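Long-range contacts in tRNA threonylcarbamoyladenosine dehydratase (Escherichia coli, PDB 4D79), which catalyses the ATP-dependent dehydration of threonylcarbamoyladenosine at position 37 to its cyclic form in tRNAs that read codons beginning with adenine: residues G121-V125 and H255-M260; L27-A31 and T52-A56; V132-A136 and K180-L185; I57-D63 and T103-V109; L149-G153 and V201-F205. One frame throughout, in Å; residues are numbered along the deposited sequence. Where two conformers were deposited one is given.

Overall arrangement
All five contacts belong to one α/β domain of the ThiF family, built round a largely parallel sheet. Contacts 4 and 5 pair neighbouring strands of that sheet through backbone hydrogen bonds, contact 4 at its outer strand beside ATP and contact 5 nearer the middle. Contact 1 lays helix 242-266 on the strand next to 149-152 of contact 5, and His-255 reaches Asp-202 between the two. Contact 2, also buried, joins a helix end to a glycine-rich loop by main-chain bonds and touches contact 1. Contact 3 is partly exposed: two helices meet through aliphatic groups, with arginines on the exposed side, and Lys-135 links it to contact 5.

Contact 1. Residues G121-V125 and H255-M260; sequences GYSYV and HALKKM
The ring of Tyr-124 turns one face onto the methyl of Ala-256, whose CB stands 3.6 Å from the ring centroid and only 11° off its normal, a CH-pi contact. Ala-256 CB sits over the middle of the ring, and a side chain as short as alanine's lets the aromatic plane settle directly on the helix. Obliquely to the same ring come Met-260 CG, 3.6 Å from Tyr-124 CD2, and Lys-259 CB, 3.3 Å from Tyr-124 OH. The second flat group, the His-255 imidazole, carries Lys-259 CG over one face but away from its centre. Its NE2 is hydrogen-bonded to Asp-202, while Tyr-124 OH makes a weak hydrogen bond to a glycerol. These contacts seat helix 242-266 against strand 124-127 in the parallel sheet of the Rossmann-like ThiF domain; Ile-33 and Val-150 on the adjoining strands touch Tyr-124 as well. Met-260 completes the packing with a flexible, unbranched chain. Its CG stands beside the backbone N (chi1 -67°), which carries the sulfur past the tyrosine in a Met-aromatic contact, SD lying 5.1 Å from the Tyr-124 centroid. A bend at chi3 then brings Met-260 CE to 4.1 Å from Ser-123 CB. Ser-123 OG, small and polar just ahead of Tyr-124, accepts from the backbone N of His-32.

Contact 2. Residues L27-A31 and T52-A56; sequences LFADA and TGIGA
Phe-28 and Thr-52 run at a slant to one another, the threonine methyl CG2 lying 4.0 Å from Phe-28 CE2. Phe-28 CG lies beside its own backbone N (chi1 -60°), which directs the ring past the carbonyl of Thr-52, whose O is 3.4 Å from Phe-28 CD2. Ile-54 starts off pointing away, but its CG1 branch folds back until CD1 meets Phe-28 CB at 3.9 Å and, more loosely, Ala-31 CB. Trimming Phe-28 to an alanine would probably leave the Thr-52 methyl without its aromatic partner and open a gap beside it. Phe-28 O accepts from Gly-55 N at 3.0 Å and, from the opposite face of its carbonyl plane, from Ala-31 N; Ala-56 N makes a weak bond to Ala-31 O. Glycines suit this loop: Gly-53, with positive phi, is the C' residue of the Schellman motif closing helix 42-51, and a side chain on Gly-55 would collide with Ala-29 O, already 3.2 Å from Gly-55 CA. The end of helix 22-29 thus lies on the turn between helix 42-51 and strand 56-60, with Tyr-20 of helix 7-20 edge-to-face with Phe-28 and helix 242-266 also against it.

Contact 3. Residues V132-A136 and K180-L185; sequences VRPKA and KLRERL
Val-132 and Ala-136, one turn apart on helix 132-144, present their methyls to Leu-181, Arg-184 and Leu-185. Val-132 CG1, anti to the backbone N (chi1 179°), reaches the opposing backbone, 3.8 Å from Leu-181 CA, while its other branch, CG2, touches Lys-180 CB, the two side chains crossing at about a right angle. Ala-136 is small enough to let the helices draw close: Leu-181 CD1 comes to 3.8 Å from its CB, and Leu-185 CD2 lies 3.5 Å from Ala-136 O. Leu-181 CD2 turns toward the aliphatic stem of Lys-135, meeting CE at 3.8 Å. The two short helical segments cross at -60° with their axes 9.3 Å apart. Helix 132-144 is the connecting helix of the beta-alpha-beta crossover between the neighbouring parallel strands 124-127 and 149-152, and helix 176-189 packs against it. Farther out, the contact turns polar. Arg-184, bent at chi2 and chi3, lays its methylene CG 3.9 Å from Ala-136 CB and brings NH1 to 3.4 Å from Arg-133 CG, approaching obliquely. The two like-charged guanidinium planes stand nearly perpendicular, though Arg-133 is poorly ordered; Asp-188 offers Arg-184 a long, weak ion pair. Lys-135 is held from the other end: its NZ forms a salt bridge with Asp-127 and hydrogen bonds to the carbonyls of Ile-129 and Thr-152. Next to it, Pro-134 touches ATP.

Contact 4. Residues I57-D63 and T103-V109; sequences ITLIDMD and TVVDDFV. With ATP (adenosine-5'-triphosphate), chain K.
Ile-60 and Val-105 lie side by side, CG1 of the isoleucine 3.7 Å from Val-105 CB, on two parallel strands of a Rossmann-like sheet. Leu-59 is bonded through both its main-chain N and its O: the N donates to Thr-103 O and the O accepts from Val-105 N, each at 2.9 Å. Beyond the strand ends the two chains stay close and together hold ATP, and Phe-108 lies along the nucleotide. Its CB packs against N6 of the adenine, CG lies 3.9 Å from ATP C6, CD1 sits 3.4 Å from ATP C5, and CE1 reaches the ribose, 3.6 Å from ATP O2'. The CD2, CE2 and CZ side of the ring is where Met-62 lies, its sulfur set obliquely to Phe-108 in a Met-aromatic contact, although their modelled separation is too tight to be trusted. Replacing Phe-108 by an alanine would probably leave that side of the adenine and the ribose O2' without their packing partner. Main-chain atoms read the base: Val-109 N donates to ATP N1 at 2.9 Å, and Val-109 O accepts from N6. Asp-61, an acid just past the second strand as in many Rossmann folds, takes both ribose hydroxyls, O3' on OD2 and O2' on OD1. Its carboxylate is steadied by an Asx turn, in which Asp-63 N meets Asp-61 OD1 at 2.9 Å from above the carboxylate plane, 39° out of it.

Contact 5. Residues L149-G153 and V201-F205; sequences LVTTG and VDCVF. With GOL (glycerol), chain L.
Leu-149 O is gripped by a water and by a glycerol, both of which also bond to Asp-202. The water donates to Leu-149 O at 2.7 Å and also to Asp-202 OD2. The glycerol, probably from the crystallisation liquor, donates from its hydroxyl O3 to Leu-149 O and accepts there from Asp-202 N, bridging the first residues of the two strands. Farther along, direct pairing takes over. Thr-151 N donates almost straight to Asp-202 O (2.9 Å, 177°), Thr-151 O accepts from Val-204 N, and Gly-153 N closes the ladder on Val-204 O at 2.8 Å. Beta-branched residues suit such extended strands. Thr-152 and Val-204 stand side by side, the methyl CG2 of the threonine 3.9 Å from Val-204 CB; placing OG1 between backbone N and carbonyl carbon (chi1 53°) frees CG2 for this and leaves OG1 bonded to Asp-127 O. Val-150 CG2 meets Val-204 CG2 at 3.9 Å on that face, under Ala-252 of helix 242-266. On the reverse side Leu-149 CD2 meets Val-201 CG1 beneath Ile-139 of helix 132-144. This parallel strand pair, with helices on both faces, is part of the central sheet of the three-layer α/β fold of the ThiF family.

Contact 1. Residues G121-V125 and H255-M260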
# COMPACT_ATOMS: atom_id res chain seq x y z
N GLY B 121 19.16 -19.91 2.49
CA GLY B 121 20.06 -18.80 2.24
C GLY B 121 19.36 -17.62 1.60
O GLY B 121 19.60 -17.29 0.44
N TYR B 122 18.47 -16.99 2.33
CA TYR B 122 17.71 -15.87 1.79
C TYR B 122 18.54 -14.59 1.78
O TYR B 122 19.31 -14.34 2.70
CB TYR B 122 16.45 -15.65 2.61
CG TYR B 122 15.52 -16.83 2.52
CD1 TYR B 122 14.92 -17.18 1.32
CD2 TYR B 122 15.22 -17.58 3.64
CE1 TYR B 122 14.09 -18.26 1.23
CE2 TYR B 122 14.37 -18.66 3.56
CZ TYR B 122 13.81 -19.00 2.37
OH TYR B 122 12.97 -20.07 2.30
N SER B 123 18.33 -13.77 0.74
CA SER B 123 18.84 -12.40 0.76
C SER B 123 18.22 -11.57 1.87
O SER B 123 18.85 -10.64 2.38
CB SER B 123 18.56 -11.70 -0.58
OG SER B 123 18.87 -12.53 -1.68
N TYR B 124 16.96 -11.83 2.21
CA TYR B 124 16.25 -11.08 3.23
C TYR B 124 15.06 -11.90 3.68
O TYR B 124 14.46 -12.62 2.88
CB TYR B 124 15.75 -9.70 2.71
CG TYR B 124 16.20 -8.55 3.60
CD1 TYR B 124 15.50 -8.21 4.77
CD2 TYR B 124 17.32 -7.82 3.28
CE1 TYR B 124 15.93 -7.17 5.58
CE2 TYR B 124 17.76 -6.81 4.08
CZ TYR B 124 17.06 -6.47 5.21
OH TYR B 124 17.56 -5.47 5.99
N VAL B 125 14.68 -11.73 4.94
CA VAL B 125 13.45 -12.32 5.48
C VAL B 125 12.53 -11.18 5.93
O VAL B 125 12.96 -10.29 6.67
CB VAL B 125 13.75 -13.29 6.64
CG1 VAL B 125 12.44 -13.85 7.22
CG2 VAL B 125 14.65 -14.45 6.14
N HIS B 255 12.56 -0.82 3.16
CA HIS B 255 13.68 -0.89 4.08
C HIS B 255 14.64 -2.01 3.68
O HIS B 255 15.86 -1.80 3.63
CB HIS B 255 13.15 -1.12 5.50
CG HIS B 255 14.22 -1.18 6.54
ND1 HIS B 255 14.80 -0.05 7.09
CD2 HIS B 255 14.85 -2.23 7.12
CE1 HIS B 255 15.70 -0.41 7.98
NE2 HIS B 255 15.76 -1.73 8.01
N ALA B 256 14.11 -3.19 3.37
CA ALA B 256 14.95 -4.33 2.99
C ALA B 256 15.73 -4.02 1.72
O ALA B 256 16.94 -4.27 1.63
CB ALA B 256 14.08 -5.58 2.79
N LEU B 257 15.06 -3.45 0.71
CA LEU B 257 15.75 -3.13 -0.55
C LEU B 257 16.83 -2.10 -0.35
O LEU B 257 17.92 -2.21 -0.94
CB LEU B 257 14.77 -2.66 -1.60
CG LEU B 257 13.70 -3.65 -2.06
CD1 LEU B 257 12.89 -3.10 -3.20
CD2 LEU B 257 14.30 -4.97 -2.47
N LYS B 258 16.58 -1.10 0.50
CA LYS B 258 17.61 -0.13 0.81
C LYS B 258 18.82 -0.76 1.48
O LYS B 258 19.97 -0.43 1.18
CB LYS B 258 17.03 0.96 1.67
CG LYS B 258 18.04 1.94 2.19
CD LYS B 258 17.33 2.99 3.02
CE LYS B 258 16.84 2.38 4.33
NZ LYS B 258 16.43 3.43 5.30
N LYS B 259 18.57 -1.61 2.47
CA LYS B 259 19.68 -2.27 3.16
C LYS B 259 20.45 -3.19 2.22
O LYS B 259 21.68 -3.28 2.32
CB LYS B 259 19.15 -3.00 4.38
CG LYS B 259 18.62 -2.10 5.42
CD LYS B 259 19.65 -1.12 5.93
CE LYS B 259 19.05 -0.12 6.91
NZ LYS B 259 20.09 0.84 7.34
N MET B 260 19.77 -3.89 1.30
CA MET B 260 20.46 -4.73 0.32
C MET B 260 21.34 -3.89 -0.60
O MET B 260 22.48 -4.26 -0.91
CB MET B 260 19.46 -5.52 -0.50
CG MET B 260 18.71 -6.52 0.27
SD MET B 260 17.28 -7.16 -0.61
CE MET B 260 18.12 -7.92 -1.97

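Contact 2. Residues L27-A31 and T52-A56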
# COMPACT_ATOMS: atom_id res chain seq x y z
N LEU B 27 20.66 -6.84 -8.91
CA LEU B 27 20.67 -7.29 -7.52
C LEU B 27 19.32 -7.86 -7.12
O LEU B 27 19.25 -8.90 -6.46
CB LEU B 27 21.03 -6.12 -6.59
CG LEU B 27 21.11 -6.40 -5.09
CD1 LEU B 27 22.33 -7.29 -4.77
CD2 LEU B 27 21.17 -5.08 -4.33
N PHE B 28 18.24 -7.15 -7.47
CA PHE B 28 16.90 -7.62 -7.16
C PHE B 28 16.59 -8.92 -7.90
O PHE B 28 15.99 -9.85 -7.32
CB PHE B 28 15.84 -6.55 -7.50
CG PHE B 28 15.99 -5.22 -6.75
CD1 PHE B 28 16.80 -5.10 -5.64
CD2 PHE B 28 15.28 -4.09 -7.18
CE1 PHE B 28 16.91 -3.86 -4.97
CE2 PHE B 28 15.39 -2.87 -6.50
CZ PHE B 28 16.21 -2.77 -5.40
N ALA B 29 16.95 -9.00 -9.18
CA ALA B 29 16.65 -10.22 -9.93
C ALA B 29 17.36 -11.44 -9.35
O ALA B 29 16.84 -12.56 -9.41
CB ALA B 29 17.02 -10.04 -11.40
N ASP B 30 18.53 -11.24 -8.77
CA ASP B 30 19.35 -12.29 -8.19
C ASP B 30 18.96 -12.60 -6.75
O ASP B 30 19.49 -13.56 -6.16
CB ASP B 30 20.82 -11.87 -8.18
CG ASP B 30 21.45 -11.87 -9.54
OD1 ASP B 30 20.93 -12.56 -10.40
OD2 ASP B 30 22.53 -11.27 -9.70
N ALA B 31 18.04 -11.82 -6.17
CA ALA B 31 17.72 -11.96 -4.75
C ALA B 31 16.67 -13.03 -4.54
O ALA B 31 15.85 -13.32 -5.41
CB ALA B 31 17.23 -10.64 -4.17
N THR B 52 8.70 -5.19 -7.83
CA THR B 52 9.99 -4.51 -7.88
C THR B 52 11.08 -5.42 -8.43
O THR B 52 12.27 -5.16 -8.24
CB THR B 52 10.34 -3.96 -6.49
OG1 THR B 52 9.17 -3.35 -5.89
CG2 THR B 52 11.40 -2.92 -6.56
N GLY B 53 10.71 -6.47 -9.16
CA GLY B 53 11.69 -7.25 -9.87
C GLY B 53 12.50 -8.20 -9.02
O GLY B 53 13.59 -8.58 -9.43
N ILE B 54 12.01 -8.59 -7.84
CA ILE B 54 12.68 -9.62 -7.04
C ILE B 54 12.55 -10.97 -7.74
O ILE B 54 11.47 -11.40 -8.13
CB ILE B 54 12.10 -9.65 -5.62
CG1 ILE B 54 12.43 -8.33 -4.90
CG2 ILE B 54 12.62 -10.81 -4.85
CD1 ILE B 54 13.91 -8.14 -4.55
N GLY B 55 13.69 -11.65 -7.92
CA GLY B 55 13.73 -12.79 -8.84
C GLY B 55 13.27 -14.10 -8.26
O GLY B 55 12.87 -14.99 -9.02
N ALA B 56 13.29 -14.23 -6.94
CA ALA B 56 12.84 -15.45 -6.28
C ALA B 56 12.18 -15.04 -4.98
O ALA B 56 12.71 -14.20 -4.23
CB ALA B 56 13.98 -16.43 -5.99

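Contact 3. Residues V132-A136 and K180-L185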
# COMPACT_ATOMS: atom_id res chain seq x y z
N VAL B 132 2.82 -14.53 18.51
CA VAL B 132 4.09 -14.18 19.14
C VAL B 132 5.04 -15.37 19.17
O VAL B 132 6.26 -15.19 19.03
CB VAL B 132 3.86 -13.60 20.54
CG1 VAL B 132 5.18 -13.25 21.19
CG2 VAL B 132 2.98 -12.37 20.45
N ARG B 133 4.52 -16.58 19.42
CA ARG B 133 5.37 -17.76 19.62
C ARG B 133 6.26 -18.03 18.41
O ARG B 133 7.50 -18.04 18.55
CB ARG B 133 4.47 -18.98 19.89
CG ARG B 133 3.61 -18.99 21.15
CD ARG B 133 2.75 -20.27 21.18
NE ARG B 133 1.82 -20.34 22.31
CZ ARG B 133 0.59 -19.81 22.31
NH1 ARG B 133 0.12 -19.18 21.24
NH2 ARG B 133 -0.19 -19.93 23.38
N PRO B 134 5.72 -18.26 17.22
CA PRO B 134 6.58 -18.46 16.04
C PRO B 134 7.35 -17.20 15.64
O PRO B 134 8.45 -17.31 15.08
CB PRO B 134 5.57 -18.86 14.97
CG PRO B 134 4.27 -18.20 15.42
CD PRO B 134 4.29 -18.31 16.88
N LYS B 135 6.79 -16.02 15.87
CA LYS B 135 7.48 -14.77 15.56
C LYS B 135 8.79 -14.69 16.32
O LYS B 135 9.83 -14.36 15.75
CB LYS B 135 6.57 -13.59 15.91
CG LYS B 135 6.95 -12.28 15.28
CD LYS B 135 5.82 -11.27 15.50
CE LYS B 135 6.10 -9.95 14.81
NZ LYS B 135 5.94 -10.02 13.33
N ALA B 136 8.75 -14.96 17.63
CA ALA B 136 9.95 -14.95 18.45
C ALA B 136 10.97 -15.97 17.94
O ALA B 136 12.15 -15.65 17.80
CB ALA B 136 9.59 -15.22 19.90
N LYS B 180 4.89 -7.88 23.56
CA LYS B 180 4.87 -9.30 23.92
C LYS B 180 6.05 -10.03 23.31
O LYS B 180 6.65 -10.92 23.96
CB LYS B 180 3.55 -9.92 23.44
CG LYS B 180 2.35 -9.48 24.24
CD LYS B 180 1.06 -10.16 23.77
CE LYS B 180 0.50 -9.50 22.51
NZ LYS B 180 -0.86 -9.99 22.14
N LEU B 181 6.41 -9.66 22.07
CA LEU B 181 7.52 -10.28 21.35
C LEU B 181 8.83 -10.05 22.07
O LEU B 181 9.62 -10.98 22.23
CB LEU B 181 7.58 -9.71 19.93
CG LEU B 181 8.69 -10.15 19.01
CD1 LEU B 181 8.65 -11.67 18.80
CD2 LEU B 181 8.52 -9.37 17.69
N ARG B 182 9.07 -8.82 22.53
CA ARG B 182 10.26 -8.58 23.34
C ARG B 182 10.27 -9.46 24.58
O ARG B 182 11.30 -10.02 24.94
CB ARG B 182 10.32 -7.11 23.75
CG ARG B 182 10.64 -6.17 22.60
CD ARG B 182 10.97 -4.79 23.11
NE ARG B 182 9.84 -4.18 23.80
CZ ARG B 182 8.98 -3.34 23.25
NH1 ARG B 182 9.10 -2.96 21.98
NH2 ARG B 182 7.99 -2.86 23.97
N GLU B 183 9.12 -9.63 25.22
CA GLU B 183 9.08 -10.43 26.44
C GLU B 183 9.36 -11.90 26.14
O GLU B 183 10.09 -12.56 26.90
CB GLU B 183 7.71 -10.25 27.12
CG GLU B 183 7.43 -8.82 27.59
CD GLU B 183 8.65 -8.13 28.19
OE1 GLU B 183 9.04 -8.49 29.33
OE2 GLU B 183 9.23 -7.24 27.53
N ARG B 184 8.82 -12.43 25.04
CA ARG B 184 9.07 -13.84 24.71
C ARG B 184 10.50 -14.05 24.25
O ARG B 184 11.10 -15.10 24.53
CB ARG B 184 8.10 -14.34 23.64
CG ARG B 184 8.13 -15.85 23.50
CD ARG B 184 7.49 -16.50 24.73
NE ARG B 184 6.03 -16.38 24.74
CZ ARG B 184 5.22 -17.30 24.23
NH1 ARG B 184 5.72 -18.42 23.72
NH2 ARG B 184 3.90 -17.13 24.27
N LEU B 185 11.06 -13.09 23.52
CA LEU B 185 12.45 -13.23 23.11
C LEU B 185 13.36 -13.37 24.31
O LEU B 185 14.31 -14.16 24.30
CB LEU B 185 12.88 -12.03 22.27
CG LEU B 185 12.42 -12.02 20.81
CD1 LEU B 185 12.63 -10.66 20.15
CD2 LEU B 185 13.14 -13.12 20.03

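Contact 4. Residues I57-D63 and T103-V109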
# COMPACT_ATOMS: atom_id res chain seq x y z
N ILE B 57 11.02 -15.60 -4.72
CA ILE B 57 10.25 -15.27 -3.54
C ILE B 57 9.78 -16.58 -2.93
O ILE B 57 9.22 -17.43 -3.64
CB ILE B 57 9.05 -14.35 -3.89
CG1 ILE B 57 9.55 -13.02 -4.44
CG2 ILE B 57 8.17 -14.12 -2.66
CD1 ILE B 57 8.45 -12.16 -5.09
N THR B 58 9.97 -16.73 -1.63
CA THR B 58 9.36 -17.81 -0.87
C THR B 58 8.25 -17.26 0.03
O THR B 58 8.41 -16.21 0.67
CB THR B 58 10.40 -18.56 -0.04
OG1 THR B 58 11.36 -19.19 -0.92
CG2 THR B 58 9.74 -19.63 0.88
N LEU B 59 7.11 -17.95 0.05
CA LEU B 59 5.95 -17.57 0.84
C LEU B 59 5.68 -18.68 1.84
O LEU B 59 5.47 -19.83 1.44
CB LEU B 59 4.71 -17.37 -0.04
CG LEU B 59 4.86 -16.42 -1.21
CD1 LEU B 59 3.56 -16.32 -2.03
CD2 LEU B 59 5.31 -15.06 -0.74
N ILE B 60 5.65 -18.34 3.13
CA ILE B 60 5.42 -19.33 4.18
C ILE B 60 4.15 -18.97 4.94
O ILE B 60 4.11 -17.96 5.65
CB ILE B 60 6.60 -19.47 5.14
CG1 ILE B 60 7.89 -19.64 4.36
CG2 ILE B 60 6.35 -20.67 6.10
CD1 ILE B 60 9.11 -20.04 5.19
N ASP B 61 3.14 -19.83 4.83
CA ASP B 61 1.86 -19.69 5.52
C ASP B 61 1.10 -20.99 5.30
O ASP B 61 1.19 -21.58 4.23
CB ASP B 61 1.05 -18.50 4.97
CG ASP B 61 0.07 -17.92 5.97
OD1 ASP B 61 -0.56 -18.67 6.75
OD2 ASP B 61 -0.09 -16.68 5.97
N MET B 62 0.31 -21.43 6.29
CA MET B 62 -0.60 -22.55 6.00
C MET B 62 -2.06 -22.17 6.17
O MET B 62 -2.93 -23.06 6.13
CB MET B 62 -0.24 -23.80 6.82
CG MET B 62 -0.46 -23.77 8.29
SD MET B 62 0.10 -25.30 9.09
CE MET B 62 -0.50 -26.56 7.96
N ASP B 63 -2.37 -20.89 6.29
CA ASP B 63 -3.77 -20.51 6.50
C ASP B 63 -4.49 -20.37 5.16
O ASP B 63 -3.87 -20.26 4.10
CB ASP B 63 -3.87 -19.21 7.30
CG ASP B 63 -5.24 -19.01 7.93
OD1 ASP B 63 -6.04 -19.98 7.99
OD2 ASP B 63 -5.53 -17.88 8.36
N THR B 103 8.34 -20.02 -4.47
CA THR B 103 8.28 -21.25 -3.67
C THR B 103 7.22 -21.05 -2.60
O THR B 103 7.17 -20.00 -1.95
CB THR B 103 9.64 -21.56 -3.04
OG1 THR B 103 10.63 -21.65 -4.07
CG2 THR B 103 9.58 -22.88 -2.18
N VAL B 104 6.36 -22.05 -2.44
CA VAL B 104 5.34 -22.07 -1.40
C VAL B 104 5.77 -23.08 -0.36
O VAL B 104 6.05 -24.23 -0.70
CB VAL B 104 3.95 -22.42 -1.96
CG1 VAL B 104 2.95 -22.71 -0.86
CG2 VAL B 104 3.47 -21.30 -2.87
N VAL B 105 5.83 -22.64 0.89
CA VAL B 105 5.96 -23.49 2.07
C VAL B 105 4.61 -23.48 2.79
O VAL B 105 4.24 -22.48 3.43
CB VAL B 105 7.08 -23.01 2.99
CG1 VAL B 105 7.18 -23.91 4.26
CG2 VAL B 105 8.38 -23.01 2.24
N ASP B 106 3.87 -24.58 2.68
CA ASP B 106 2.53 -24.67 3.25
C ASP B 106 2.66 -25.17 4.69
O ASP B 106 2.40 -26.33 5.00
CB ASP B 106 1.67 -25.60 2.40
CG ASP B 106 0.25 -25.70 2.89
OD1 ASP B 106 -0.16 -24.83 3.68
OD2 ASP B 106 -0.44 -26.66 2.52
N ASP B 107 3.07 -24.27 5.57
CA ASP B 107 3.43 -24.63 6.95
C ASP B 107 3.53 -23.34 7.76
O ASP B 107 3.53 -22.24 7.20
CB ASP B 107 4.76 -25.40 6.98
CG ASP B 107 4.93 -26.26 8.24
OD1 ASP B 107 4.05 -26.29 9.12
OD2 ASP B 107 5.97 -26.93 8.33
N PHE B 108 3.60 -23.51 9.07
CA PHE B 108 3.92 -22.45 10.02
C PHE B 108 5.34 -22.66 10.56
O PHE B 108 5.79 -23.78 10.75
CB PHE B 108 2.95 -22.46 11.22
CG PHE B 108 1.53 -22.10 10.88
CD1 PHE B 108 1.21 -20.97 10.13
CD2 PHE B 108 0.49 -22.90 11.35
CE1 PHE B 108 -0.12 -20.65 9.85
CE2 PHE B 108 -0.83 -22.59 11.07
CZ PHE B 108 -1.13 -21.47 10.32
N VAL B 109 6.02 -21.55 10.84
CA VAL B 109 7.35 -21.62 11.43
C VAL B 109 7.24 -22.01 12.90
O VAL B 109 6.33 -21.56 13.61
CB VAL B 109 8.08 -20.28 11.25
CG1 VAL B 109 9.32 -20.20 12.13
CG2 VAL B 109 8.47 -20.11 9.78
PG ATP K . -7.53 -14.08 11.18
O1G ATP K . -8.86 -13.45 11.53
O2G ATP K . -7.62 -15.19 10.17
O3G ATP K . -6.66 -14.36 12.38
PB ATP K . -5.24 -13.02 9.89
O1B ATP K . -4.39 -13.63 10.97
O2B ATP K . -5.20 -13.52 8.46
O3B ATP K . -6.77 -12.91 10.39
PA ATP K . -3.43 -10.86 9.81
O1A ATP K . -3.04 -10.72 11.28
O2A ATP K . -3.51 -9.62 8.96
O3A ATP K . -4.92 -11.45 9.82
O5' ATP K . -2.53 -11.98 9.06
C5' ATP K . -1.46 -12.72 9.69
C4' ATP K . -0.86 -13.87 8.86
O4' ATP K . 0.36 -14.42 9.45
C3' ATP K . -1.83 -15.04 8.72
O3' ATP K . -2.07 -15.37 7.34
C2' ATP K . -1.12 -16.18 9.42
O2' ATP K . -1.45 -17.44 8.86
C1' ATP K . 0.35 -15.86 9.27
N9 ATP K . 1.18 -16.69 10.21
C8 ATP K . 0.91 -16.78 11.54
N7 ATP K . 1.78 -17.60 12.18
C5 ATP K . 2.62 -18.07 11.25
C6 ATP K . 3.78 -18.96 11.30
N6 ATP K . 4.13 -19.51 12.46
N1 ATP K . 4.43 -19.24 10.17
C2 ATP K . 4.05 -18.71 8.99
N3 ATP K . 2.99 -17.87 8.87
C4 ATP K . 2.24 -17.49 9.95
O HOH W 1 11.77 -19.35 -4.66

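Contact 5. Residues L149-G153 and V201-F205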
# COMPACT_ATOMS: atom_id res chain seq x y z
N LEU B 149 16.86 -9.44 8.21
CA LEU B 149 15.48 -9.58 8.63
C LEU B 149 14.88 -8.21 8.87
O LEU B 149 15.53 -7.34 9.45
CB LEU B 149 15.37 -10.38 9.92
CG LEU B 149 14.05 -10.41 10.68
CD1 LEU B 149 13.13 -11.38 10.06
CD2 LEU B 149 14.31 -10.73 12.14
N VAL B 150 13.63 -8.06 8.50
CA VAL B 150 12.83 -6.94 8.97
C VAL B 150 11.53 -7.51 9.51
O VAL B 150 10.90 -8.37 8.88
CB VAL B 150 12.60 -5.87 7.89
CG1 VAL B 150 11.99 -6.42 6.60
CG2 VAL B 150 11.74 -4.72 8.47
N THR B 151 11.17 -7.10 10.72
CA THR B 151 9.94 -7.57 11.33
C THR B 151 8.94 -6.42 11.36
O THR B 151 9.28 -5.27 11.10
CB THR B 151 10.19 -8.14 12.74
OG1 THR B 151 8.98 -8.76 13.25
CG2 THR B 151 10.61 -7.05 13.71
N THR B 152 7.70 -6.78 11.64
CA THR B 152 6.61 -5.83 11.64
C THR B 152 5.87 -6.00 12.95
O THR B 152 5.63 -7.12 13.39
CB THR B 152 5.68 -6.03 10.43
OG1 THR B 152 5.26 -7.40 10.35
CG2 THR B 152 6.39 -5.68 9.10
N GLY B 153 5.55 -4.89 13.60
CA GLY B 153 4.71 -4.94 14.77
C GLY B 153 3.26 -5.10 14.37
O GLY B 153 2.93 -5.45 13.24
N VAL B 201 17.34 -5.73 15.99
CA VAL B 201 16.29 -6.23 15.11
C VAL B 201 15.50 -5.02 14.59
O VAL B 201 14.98 -4.23 15.38
CB VAL B 201 15.34 -7.20 15.84
CG1 VAL B 201 14.24 -7.67 14.90
CG2 VAL B 201 16.08 -8.44 16.43
N ASP B 202 15.36 -4.91 13.27
CA ASP B 202 14.68 -3.78 12.65
C ASP B 202 13.19 -4.07 12.63
O ASP B 202 12.78 -5.14 12.18
CB ASP B 202 15.12 -3.50 11.20
CG ASP B 202 16.57 -3.08 11.07
OD1 ASP B 202 17.18 -2.66 12.07
OD2 ASP B 202 17.11 -3.13 9.92
N CYS B 203 12.38 -3.10 13.05
CA CYS B 203 10.96 -3.33 13.24
C CYS B 203 10.13 -2.19 12.65
O CYS B 203 10.34 -1.02 12.98
CB CYS B 203 10.63 -3.47 14.72
SG CYS B 203 8.90 -3.99 14.97
N VAL B 204 9.16 -2.54 11.80
CA VAL B 204 8.20 -1.57 11.30
C VAL B 204 7.08 -1.41 12.34
O VAL B 204 6.49 -2.39 12.79
CB VAL B 204 7.60 -2.02 9.96
CG1 VAL B 204 6.62 -0.93 9.42
CG2 VAL B 204 8.71 -2.34 8.92
N PHE B 205 6.81 -0.17 12.72
CA PHE B 205 5.78 0.13 13.70
C PHE B 205 5.21 1.51 13.36
O PHE B 205 5.65 2.15 12.41
CB PHE B 205 6.34 0.12 15.13
CG PHE B 205 7.06 1.38 15.48
CD1 PHE B 205 8.25 1.68 14.87
CD2 PHE B 205 6.53 2.27 16.38
CE1 PHE B 205 8.91 2.89 15.14
CE2 PHE B 205 7.19 3.47 16.66
CZ PHE B 205 8.37 3.78 16.04
C1 GOL L . 18.84 -9.04 11.97
O1 GOL L . 19.56 -10.15 11.45
C2 GOL L . 19.15 -7.78 11.15
O2 GOL L . 18.71 -7.91 9.82
C3 GOL L . 18.48 -6.53 11.69
O3 GOL L . 17.10 -6.75 11.77
O HOH W 2 16.37 -5.05 8.33